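Local coordinates for YARHG domain-containing protein (Legionella pneumophila subsp. pneumophila, PDB 4G2A) that is of unknown function but, as a two-domain protein pairing a DUF4424 region with a YARHG domain, has been proposed to bind nutrients, at residues G10-P15 and E26-S31; I77-G82 and L91-L96; L177-N182 and A227-C232. All blocks are in the same frame, centred on the assembly; numbering follows the deposited sequence.

Contact 1 (G10-P15 and E26-S31). With SO4 (sulfate ion), chain D; SO4 (sulfate ion), chain E.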
loop_
_atom_site.group_PDB
_atom_site.type_symbol
_atom_site.label_atom_id
_atom_site.label_comp_id
_atom_site.label_asym_id
_atom_site.label_seq_id
_atom_site.Cartn_x
_atom_site.Cartn_y
_atom_site.Cartn_z
ATOM N N GLY A 10 4.965 -4.347 5.297
ATOM C CA GLY A 10 4.927 -5.615 5.998
ATOM C C GLY A 10 5.973 -6.596 5.505
ATOM O O GLY A 10 6.532 -6.451 4.411
ATOM N N SER A 11 6.280 -7.574 6.346
ATOM C CA SER A 11 7.276 -8.598 6.034
ATOM C C SER A 11 6.894 -9.910 6.690
ATOM O O SER A 11 6.282 -9.899 7.771
ATOM C CB SER A 11 8.661 -8.170 6.521
ATOM O OG SER A 11 9.290 -7.211 5.684
ATOM N N LEU A 12 7.246 -11.035 6.042
ATOM C CA LEU A 12 7.055 -12.373 6.621
ATOM C C LEU A 12 7.930 -12.505 7.883
ATOM O O LEU A 12 8.996 -11.871 7.909
ATOM C CB LEU A 12 7.477 -13.490 5.612
ATOM C CG LEU A 12 6.518 -13.903 4.513
ATOM C CD1 LEU A 12 7.133 -14.978 3.674
ATOM C CD2 LEU A 12 5.184 -14.406 5.069
ATOM N N PRO A 13 7.580 -13.323 8.905
ATOM C CA PRO A 13 8.549 -13.556 9.989
ATOM C C PRO A 13 9.719 -14.343 9.409
ATOM O O PRO A 13 9.541 -15.071 8.423
ATOM C CB PRO A 13 7.766 -14.387 11.026
ATOM C CG PRO A 13 6.382 -14.515 10.515
ATOM C CD PRO A 13 6.411 -14.212 9.041
ATOM N N ILE A 14 10.921 -14.166 9.951
ATOM C CA ILE A 14 12.050 -14.906 9.410
ATOM C C ILE A 14 12.813 -15.605 10.538
ATOM O O ILE A 14 12.809 -15.114 11.665
ATOM C CB ILE A 14 12.975 -13.999 8.548
ATOM C CG1 ILE A 14 13.569 -12.834 9.336
ATOM C CG2 ILE A 14 12.272 -13.511 7.300
ATOM C CD1 ILE A 14 15.026 -12.788 9.255
ATOM N N PRO A 15 13.526 -16.714 10.256
ATOM C CA PRO A 15 14.349 -17.321 11.313
ATOM C C PRO A 15 15.731 -16.658 11.401
ATOM O O PRO A 15 16.269 -16.209 10.390
ATOM C CB PRO A 15 14.465 -18.786 10.879
ATOM C CG PRO A 15 14.214 -18.797 9.392
ATOM C CD PRO A 15 13.652 -17.454 8.976
ATOM N N GLU A 26 -0.359 -18.895 5.298
ATOM C CA GLU A 26 -0.409 -17.486 5.707
ATOM C C GLU A 26 -1.765 -16.912 5.333
ATOM O O GLU A 26 -2.385 -17.353 4.365
ATOM C CB GLU A 26 0.712 -16.629 5.072
ATOM C CG GLU A 26 2.133 -17.194 5.098
ATOM C CD GLU A 26 2.363 -18.319 4.103
ATOM O OE1 GLU A 26 1.943 -18.178 2.933
ATOM O OE2 GLU A 26 2.885 -19.378 4.517
ATOM N N LEU A 27 -2.233 -15.950 6.114
ATOM C CA LEU A 27 -3.487 -15.243 5.909
ATOM C C LEU A 27 -3.151 -13.796 6.180
ATOM O O LEU A 27 -2.999 -13.414 7.336
ATOM C CB LEU A 27 -4.567 -15.825 6.838
ATOM C CG LEU A 27 -5.979 -15.246 6.756
ATOM C CD1 LEU A 27 -6.639 -15.565 5.404
ATOM C CD2 LEU A 27 -6.846 -15.806 7.878
ATOM N N ILE A 28 -2.896 -13.017 5.115
ATOM C CA ILE A 28 -2.416 -11.649 5.241
ATOM C C ILE A 28 -3.476 -10.654 4.730
ATOM O O ILE A 28 -3.803 -10.599 3.542
ATOM C CB ILE A 28 -1.042 -11.533 4.515
ATOM C CG1 ILE A 28 -0.005 -12.494 5.184
ATOM C CG2 ILE A 28 -0.526 -10.079 4.506
ATOM C CD1 ILE A 28 1.125 -12.987 4.305
ATOM N N ARG A 29 -3.996 -9.866 5.658
ATOM C CA ARG A 29 -5.038 -8.882 5.394
ATOM C C ARG A 29 -4.449 -7.509 5.588
ATOM O O ARG A 29 -3.922 -7.234 6.652
ATOM C CB ARG A 29 -6.242 -9.129 6.325
ATOM C CG ARG A 29 -7.522 -8.518 5.816
ATOM C CD ARG A 29 -8.638 -8.780 6.787
ATOM N NE ARG A 29 -9.876 -8.096 6.419
ATOM C CZ ARG A 29 -10.192 -6.881 6.842
ATOM N NH1 ARG A 29 -9.370 -6.214 7.642
ATOM N NH2 ARG A 29 -11.320 -6.314 6.454
ATOM N N ILE A 30 -4.463 -6.678 4.540
ATOM C CA ILE A 30 -3.884 -5.326 4.543
ATOM C C ILE A 30 -5.038 -4.379 4.248
ATOM O O ILE A 30 -5.640 -4.433 3.163
ATOM C CB ILE A 30 -2.692 -5.204 3.541
ATOM C CG1 ILE A 30 -1.651 -6.342 3.742
ATOM C CG2 ILE A 30 -2.043 -3.829 3.641
ATOM C CD1 ILE A 30 -0.431 -6.355 2.767
ATOM N N SER A 31 -5.430 -3.606 5.265
ATOM C CA SER A 31 -6.611 -2.738 5.196
ATOM C C SER A 31 -6.273 -1.252 5.292
ATOM O O SER A 31 -5.589 -0.845 6.223
ATOM C CB SER A 31 -7.594 -3.116 6.295
ATOM O OG SER A 31 -8.782 -2.376 6.088
HETATM S S SO4 D . -11.664 -3.230 7.924
HETATM O O1 SO4 D . -11.539 -1.773 8.027
HETATM O O2 SO4 D . -11.782 -3.635 6.515
HETATM O O3 SO4 D . -10.495 -3.869 8.519
HETATM O O4 SO4 D . -12.856 -3.641 8.668
HETATM S S SO4 E . -13.412 -9.202 4.064
HETATM O O1 SO4 E . -13.888 -7.975 4.710
HETATM O O2 SO4 E . -13.193 -8.957 2.634
HETATM O O3 SO4 E . -12.157 -9.633 4.702
HETATM O O4 SO4 E . -14.414 -10.261 4.210
#

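Contact 2 (I77-G82 and L91-L96). With SO4 (sulfate ion), chain L.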
loop_
_atom_site.group_PDB
_atom_site.type_symbol
_atom_site.label_atom_id
_atom_site.label_comp_id
_atom_site.label_asym_id
_atom_site.label_seq_id
_atom_site.Cartn_x
_atom_site.Cartn_y
_atom_site.Cartn_z
ATOM N N ILE A 77 8.708 11.153 4.967
ATOM C CA ILE A 77 7.966 10.062 5.574
ATOM C C ILE A 77 6.475 10.292 5.328
ATOM O O ILE A 77 6.011 11.439 5.391
ATOM C CB ILE A 77 8.306 9.913 7.095
ATOM C CG1 ILE A 77 9.797 9.586 7.348
ATOM C CG2 ILE A 77 7.394 8.926 7.832
ATOM C CD1 ILE A 77 10.475 8.347 6.627
ATOM N N ALA A 78 5.756 9.191 5.014
ATOM C CA ALA A 78 4.302 9.087 4.928
ATOM C C ALA A 78 3.824 8.552 6.299
ATOM O O ALA A 78 4.032 7.387 6.652
ATOM C CB ALA A 78 3.885 8.169 3.774
ATOM N N LEU A 79 3.264 9.441 7.095
ATOM C CA LEU A 79 2.820 9.157 8.462
ATOM C C LEU A 79 1.349 8.822 8.586
ATOM O O LEU A 79 0.529 9.554 8.029
ATOM C CB LEU A 79 3.071 10.404 9.313
ATOM C CG LEU A 79 4.374 10.527 10.081
ATOM C CD1 LEU A 79 4.378 11.845 10.842
ATOM C CD2 LEU A 79 4.529 9.397 11.098
ATOM N N PRO A 80 0.967 7.794 9.378
ATOM C CA PRO A 80 -0.471 7.541 9.618
ATOM C C PRO A 80 -1.058 8.619 10.518
ATOM O O PRO A 80 -0.302 9.247 11.271
ATOM C CB PRO A 80 -0.492 6.186 10.340
ATOM C CG PRO A 80 0.883 5.665 10.261
ATOM C CD PRO A 80 1.798 6.832 10.124
ATOM N N ALA A 81 -2.386 8.848 10.463
ATOM C CA ALA A 81 -2.972 9.850 11.362
ATOM C C ALA A 81 -2.842 9.375 12.830
ATOM O O ALA A 81 -3.052 8.193 13.133
ATOM C CB ALA A 81 -4.427 10.127 10.997
ATOM N N GLY A 82 -2.408 10.288 13.693
ATOM C CA GLY A 82 -2.192 10.036 15.113
ATOM C C GLY A 82 -0.818 9.499 15.469
ATOM O O GLY A 82 -0.589 9.172 16.630
ATOM N N LEU A 91 9.078 2.142 10.847
ATOM C CA LEU A 91 7.981 2.648 10.022
ATOM C C LEU A 91 6.810 1.642 10.117
ATOM O O LEU A 91 6.031 1.460 9.184
ATOM C CB LEU A 91 8.452 2.921 8.571
ATOM C CG LEU A 91 9.548 4.022 8.393
ATOM C CD1 LEU A 91 9.917 4.175 6.941
ATOM C CD2 LEU A 91 9.095 5.354 8.907
ATOM N N VAL A 92 6.700 1.031 11.306
ATOM C CA VAL A 92 5.737 0.042 11.782
ATOM C C VAL A 92 5.233 0.579 13.125
ATOM O O VAL A 92 6.013 1.079 13.925
ATOM C CB VAL A 92 6.389 -1.390 11.872
ATOM C CG1 VAL A 92 5.585 -2.338 12.755
ATOM C CG2 VAL A 92 6.567 -1.989 10.491
ATOM N N TYR A 93 3.921 0.523 13.347
ATOM C CA TYR A 93 3.322 1.090 14.540
ATOM C C TYR A 93 2.518 0.065 15.274
ATOM O O TYR A 93 1.735 -0.658 14.658
ATOM C CB TYR A 93 2.427 2.297 14.150
ATOM C CG TYR A 93 3.188 3.325 13.359
ATOM C CD1 TYR A 93 4.042 4.224 13.990
ATOM C CD2 TYR A 93 3.142 3.338 11.969
ATOM C CE1 TYR A 93 4.800 5.136 13.261
ATOM C CE2 TYR A 93 3.919 4.227 11.229
ATOM C CZ TYR A 93 4.735 5.135 11.883
ATOM O OH TYR A 93 5.500 6.024 11.180
ATOM N N ASP A 94 2.679 0.042 16.603
ATOM C CA ASP A 94 1.933 -0.790 17.555
ATOM C C ASP A 94 1.982 -2.256 17.151
ATOM O O ASP A 94 0.952 -2.924 17.041
ATOM C CB ASP A 94 0.472 -0.291 17.712
ATOM C CG ASP A 94 0.374 1.196 18.033
ATOM O OD1 ASP A 94 0.942 1.623 19.070
ATOM O OD2 ASP A 94 -0.244 1.937 17.235
ATOM N N PHE A 95 3.192 -2.733 16.886
ATOM C CA PHE A 95 3.451 -4.120 16.550
ATOM C C PHE A 95 3.125 -4.993 17.739
ATOM O O PHE A 95 3.642 -4.778 18.839
ATOM C CB PHE A 95 4.908 -4.314 16.132
ATOM C CG PHE A 95 5.239 -5.745 15.787
ATOM C CD1 PHE A 95 4.931 -6.266 14.530
ATOM C CD2 PHE A 95 5.862 -6.577 16.718
ATOM C CE1 PHE A 95 5.225 -7.598 14.212
ATOM C CE2 PHE A 95 6.178 -7.902 16.391
ATOM C CZ PHE A 95 5.856 -8.403 15.140
ATOM N N LEU A 96 2.238 -5.959 17.511
ATOM C CA LEU A 96 1.824 -6.957 18.476
ATOM C C LEU A 96 1.985 -8.336 17.848
ATOM O O LEU A 96 1.488 -8.553 16.739
ATOM C CB LEU A 96 0.358 -6.746 18.917
ATOM C CG LEU A 96 -0.029 -5.429 19.579
ATOM C CD1 LEU A 96 -1.533 -5.355 19.726
ATOM C CD2 LEU A 96 0.672 -5.240 20.937
HETATM S S SO4 L . -3.771 13.399 13.131
HETATM O O1 SO4 L . -3.730 14.548 14.033
HETATM O O2 SO4 L . -4.308 13.789 11.825
HETATM O O3 SO4 L . -2.410 12.880 12.960
HETATM O O4 SO4 L . -4.643 12.388 13.716
HETATM O O HOH W 1 5.204 5.704 8.510
#

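Contact 3 (L177-N182 and A227-C232)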
loop_
_atom_site.group_PDB
_atom_site.type_symbol
_atom_site.label_atom_id
_atom_site.label_comp_id
_atom_site.label_asym_id
_atom_site.label_seq_id
_atom_site.Cartn_x
_atom_site.Cartn_y
_atom_site.Cartn_z
ATOM N N LEU A 177 -3.521 -13.620 0.447
ATOM C CA LEU A 177 -3.226 -12.194 0.558
ATOM C C LEU A 177 -4.422 -11.356 0.149
ATOM O O LEU A 177 -5.025 -11.591 -0.903
ATOM C CB LEU A 177 -1.994 -11.799 -0.287
ATOM C CG LEU A 177 -0.722 -12.632 -0.080
ATOM C CD1 LEU A 177 -0.133 -13.050 -1.417
ATOM C CD2 LEU A 177 0.294 -11.862 0.749
ATOM N N GLU A 178 -4.748 -10.356 0.962
ATOM C CA GLU A 178 -5.884 -9.502 0.650
ATOM C C GLU A 178 -5.554 -8.034 0.933
ATOM O O GLU A 178 -5.200 -7.691 2.064
ATOM C CB GLU A 178 -7.117 -9.969 1.447
ATOM C CG GLU A 178 -8.449 -9.404 0.983
ATOM C CD GLU A 178 -9.648 -9.851 1.803
ATOM O OE1 GLU A 178 -9.523 -9.947 3.046
ATOM O OE2 GLU A 178 -10.723 -10.088 1.204
ATOM N N VAL A 179 -5.666 -7.172 -0.115
ATOM C CA VAL A 179 -5.482 -5.718 0.003
ATOM C C VAL A 179 -6.864 -5.053 -0.151
ATOM O O VAL A 179 -7.581 -5.329 -1.116
ATOM C CB VAL A 179 -4.435 -5.156 -0.967
ATOM C CG1 VAL A 179 -4.401 -3.622 -0.892
ATOM C CG2 VAL A 179 -3.058 -5.748 -0.666
ATOM N N ILE A 180 -7.263 -4.272 0.868
ATOM C CA ILE A 180 -8.580 -3.617 0.996
ATOM C C ILE A 180 -8.370 -2.127 1.243
ATOM O O ILE A 180 -8.288 -1.704 2.394
ATOM C CB ILE A 180 -9.450 -4.263 2.133
ATOM C CG1 ILE A 180 -9.416 -5.787 2.068
ATOM C CG2 ILE A 180 -10.908 -3.733 2.135
ATOM C CD1 ILE A 180 -9.531 -6.443 3.395
ATOM N N PRO A 181 -8.338 -1.311 0.171
ATOM C CA PRO A 181 -8.079 0.131 0.352
ATOM C C PRO A 181 -9.159 0.891 1.134
ATOM O O PRO A 181 -8.841 1.898 1.771
ATOM C CB PRO A 181 -7.978 0.647 -1.084
ATOM C CG PRO A 181 -7.611 -0.553 -1.903
ATOM C CD PRO A 181 -8.368 -1.673 -1.264
ATOM N N ASN A 182 -10.431 0.435 1.064
ATOM C CA ASN A 182 -11.579 1.056 1.728
ATOM C C ASN A 182 -11.927 2.434 1.125
ATOM O O ASN A 182 -12.634 3.233 1.751
ATOM C CB ASN A 182 -11.369 1.144 3.239
ATOM C CG ASN A 182 -11.493 -0.198 3.896
ATOM O OD1 ASN A 182 -12.466 -0.916 3.703
ATOM N ND2 ASN A 182 -10.518 -0.567 4.685
ATOM N N ALA A 227 8.505 -13.647 -5.833
ATOM C CA ALA A 227 8.238 -12.202 -5.873
ATOM C C ALA A 227 7.525 -11.729 -4.613
ATOM O O ALA A 227 6.801 -12.490 -3.974
ATOM C CB ALA A 227 7.409 -11.840 -7.097
ATOM N N ASP A 228 7.729 -10.473 -4.267
ATOM C CA ASP A 228 7.061 -9.862 -3.122
ATOM C C ASP A 228 5.672 -9.374 -3.504
ATOM O O ASP A 228 5.287 -9.367 -4.692
ATOM C CB ASP A 228 7.891 -8.677 -2.609
ATOM C CG ASP A 228 9.221 -9.049 -1.982
ATOM O OD1 ASP A 228 9.288 -10.097 -1.289
ATOM O OD2 ASP A 228 10.179 -8.268 -2.129
ATOM N N LEU A 229 4.917 -8.942 -2.512
ATOM C CA LEU A 229 3.671 -8.277 -2.831
ATOM C C LEU A 229 4.040 -6.844 -3.206
ATOM O O LEU A 229 4.715 -6.135 -2.448
ATOM C CB LEU A 229 2.633 -8.326 -1.692
ATOM C CG LEU A 229 1.474 -7.324 -1.818
ATOM C CD1 LEU A 229 0.590 -7.679 -2.966
ATOM C CD2 LEU A 229 0.673 -7.286 -0.588
ATOM N N SER A 230 3.679 -6.470 -4.417
ATOM C CA SER A 230 3.913 -5.145 -4.956
ATOM C C SER A 230 2.642 -4.713 -5.634
ATOM O O SER A 230 2.257 -5.277 -6.659
ATOM C CB SER A 230 5.099 -5.149 -5.917
ATOM O OG SER A 230 5.339 -3.839 -6.401
ATOM N N LEU A 231 1.934 -3.776 -5.013
ATOM C CA LEU A 231 0.679 -3.290 -5.557
ATOM C C LEU A 231 0.673 -1.769 -5.571
ATOM O O LEU A 231 0.753 -1.104 -4.535
ATOM C CB LEU A 231 -0.511 -3.875 -4.771
ATOM C CG LEU A 231 -1.920 -3.601 -5.285
ATOM C CD1 LEU A 231 -2.155 -4.244 -6.647
ATOM C CD2 LEU A 231 -2.948 -4.116 -4.298
ATOM N N CYS A 232 0.628 -1.243 -6.778
ATOM C CA CYS A 232 0.598 0.174 -7.085
ATOM C C CYS A 232 -0.855 0.597 -7.421
ATOM O O CYS A 232 -1.471 0.044 -8.347
ATOM C CB CYS A 232 1.553 0.459 -8.236
ATOM S SG CYS A 232 1.815 2.212 -8.539
#

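Contact 1 (G10-P15 and E26-S31)
L12 and E26 meet across the interior of what is probably a sandwich-like or curled beta structure: the loop that interrupts strand 10-15 lies across from strand 21-33, with no hydrogen bond between them. The touch is light and made by one methyl branch. L12 CD2 stops 4.1 Å from E26 CG, the two side chains crossing at about a right angle, and the same L12 CD2 lies 4.4 Å from I28 CD1. Y159 touches both L12 and I28, and so extends this apolar patch into strand 155-160. The glutamate contributes its aliphatic part here. Its chain bends at the second torsion (chi2 74°), and the carboxylate is engaged elsewhere, OE1 being hydrogen-bonded to the hydroxyl of T175.

The strand illustrates how alternation sorts side chains: E26, I28 and I30 turn inward, while R29 turns outward and can be followed from root to tip. From CB, with CG anti to the backbone N (chi1 -159°), the chain runs extended through CD to NE and carries the guanidinium out to two sulfates, both probably from the crystallisation liquor. R29 CD passes 4.2 Å from O3 of the chain E sulfate. R29 NE donates to O3 of the chain E sulfate at 3.2 Å in an almost straight bond (172°), and also has a long, weak ion pair with E178. Beyond CZ, the two terminal nitrogens share the chain D sulfate, whose sulfur lies in the guanidinium plane at its edge. R29 NH1 gives a 2.7 Å bond to O3 of the chain D sulfate and R29 NH2 an equally short one to its O2, a two-pronged grip that fixes the rotation of the group. S31 OG lies 3.3 Å from O2 of the chain D sulfate, a weak and unsettled hydrogen bond.

Contact 2 (I77-G82 and L91-L96)
Y93 meets P80 and L79 where the loop after strand 76-77 packs on the chain leading into strand 95-99, in the beta-rich DUF4424 region, side chain to side chain and without a direct hydrogen bond. Y93 gives up the largest area. Its CG lies beside the backbone N (chi1 -55°), which turns the ring toward P80. The ring and the pyrrolidine come from opposite directions, and P80 CG reaches 3.5 Å from Y93 CE2, meeting the ring obliquely. P80 CD lies equally near, so CG and CD of the proline are both close to Y93 CE2. L79 crosses at about a right angle, bringing L79 CD2 to 3.5 Å from Y93 OH.

I77 and L91 form a second, purely apolar pair. The L91 branch CD2 lies 4.0 Å from I77 CD1 and nearly as close to I77 CG2, spanning both arms of the isoleucine. V6 of strand 4-6 also touches L91, and A78 bonds to V6 through the backbone, linking the pair to strand 4-6.

The phenol is satisfied through solvent. A water in the ring plane accepts the Y93 OH proton at 2.7 Å and donates to A78 O at 2.8 Å.

Contact 3 (L177-N182 and A227-C232)
Two strands that face each other across the interior of a probably sandwich-like or curled beta structure, 174-180 and 229-235, meet here through their inward side chains alone, with no hydrogen bond from one segment to the other. V179 from the first strand is met by the ends of both L229 and L231 from the second, and their backbones stand well apart: the nearest alpha carbons, those of V179 and L231, are 8.6 Å from each other.

L231 makes the closer approach. It and V179 reach toward each other tip to tip, and a single leucine methyl does the touching, CD2 of L231 lying 3.7 Å from V179 CG1. The same L231 CD2 is 3.8 Å from V179 CB and 4.0 Å from V179 CG2, and so rests over the whole isopropyl group. An extended first torsion of L231, with CG opposite the backbone N (chi1 -174°), directs the branch toward the valine. L229 comes in at a slant and uses its own CD2, with L229 CD2 4.0 Å from V179 CG2. The valine thus divides its methyls: CG2 serves both leucines, whereas CG1 goes to L231.

All three residues are buried. Y159, W218 and I30 also touch L229, so the leucine joins strands 155-160, 215-220 and 21-33 around this point. The backbone of E178 pairs with I28 and I30, making 174-180 a neighbour of 21-33, and C232, next to L231, is disulfide-linked to C188, a bond that ties strand 229-235 to the chain that follows strand 185-187.

L229 and L231, two residues apart on one strand, point at V179 on the other: aliphatic side chains meeting between strands that share no hydrogen bond, consistent with the interior of a sandwich-like or curled beta structure.

Overall arrangement
All three contacts are buried side-chain packings without a direct hydrogen bond between their segments, yet they differ in place. Contact 3 lies deepest, its centre about 6 Å from the centre of the chain, and is wholly aliphatic; the centres of contacts 1 and 2 sit about 13 Å out, where contact 1 uses the aliphatic part of a glutamate and contact 2 a water-bridged phenol. Contacts 1 and 3 are joined through strands 21-33 and 174-180, which are neighbours. Contact 2 touches neither, its centre lying about 16 Å from that of contact 1. Sulfates, probably from the crystallisation liquor, bind exposed residues of 26-31 and 77-82.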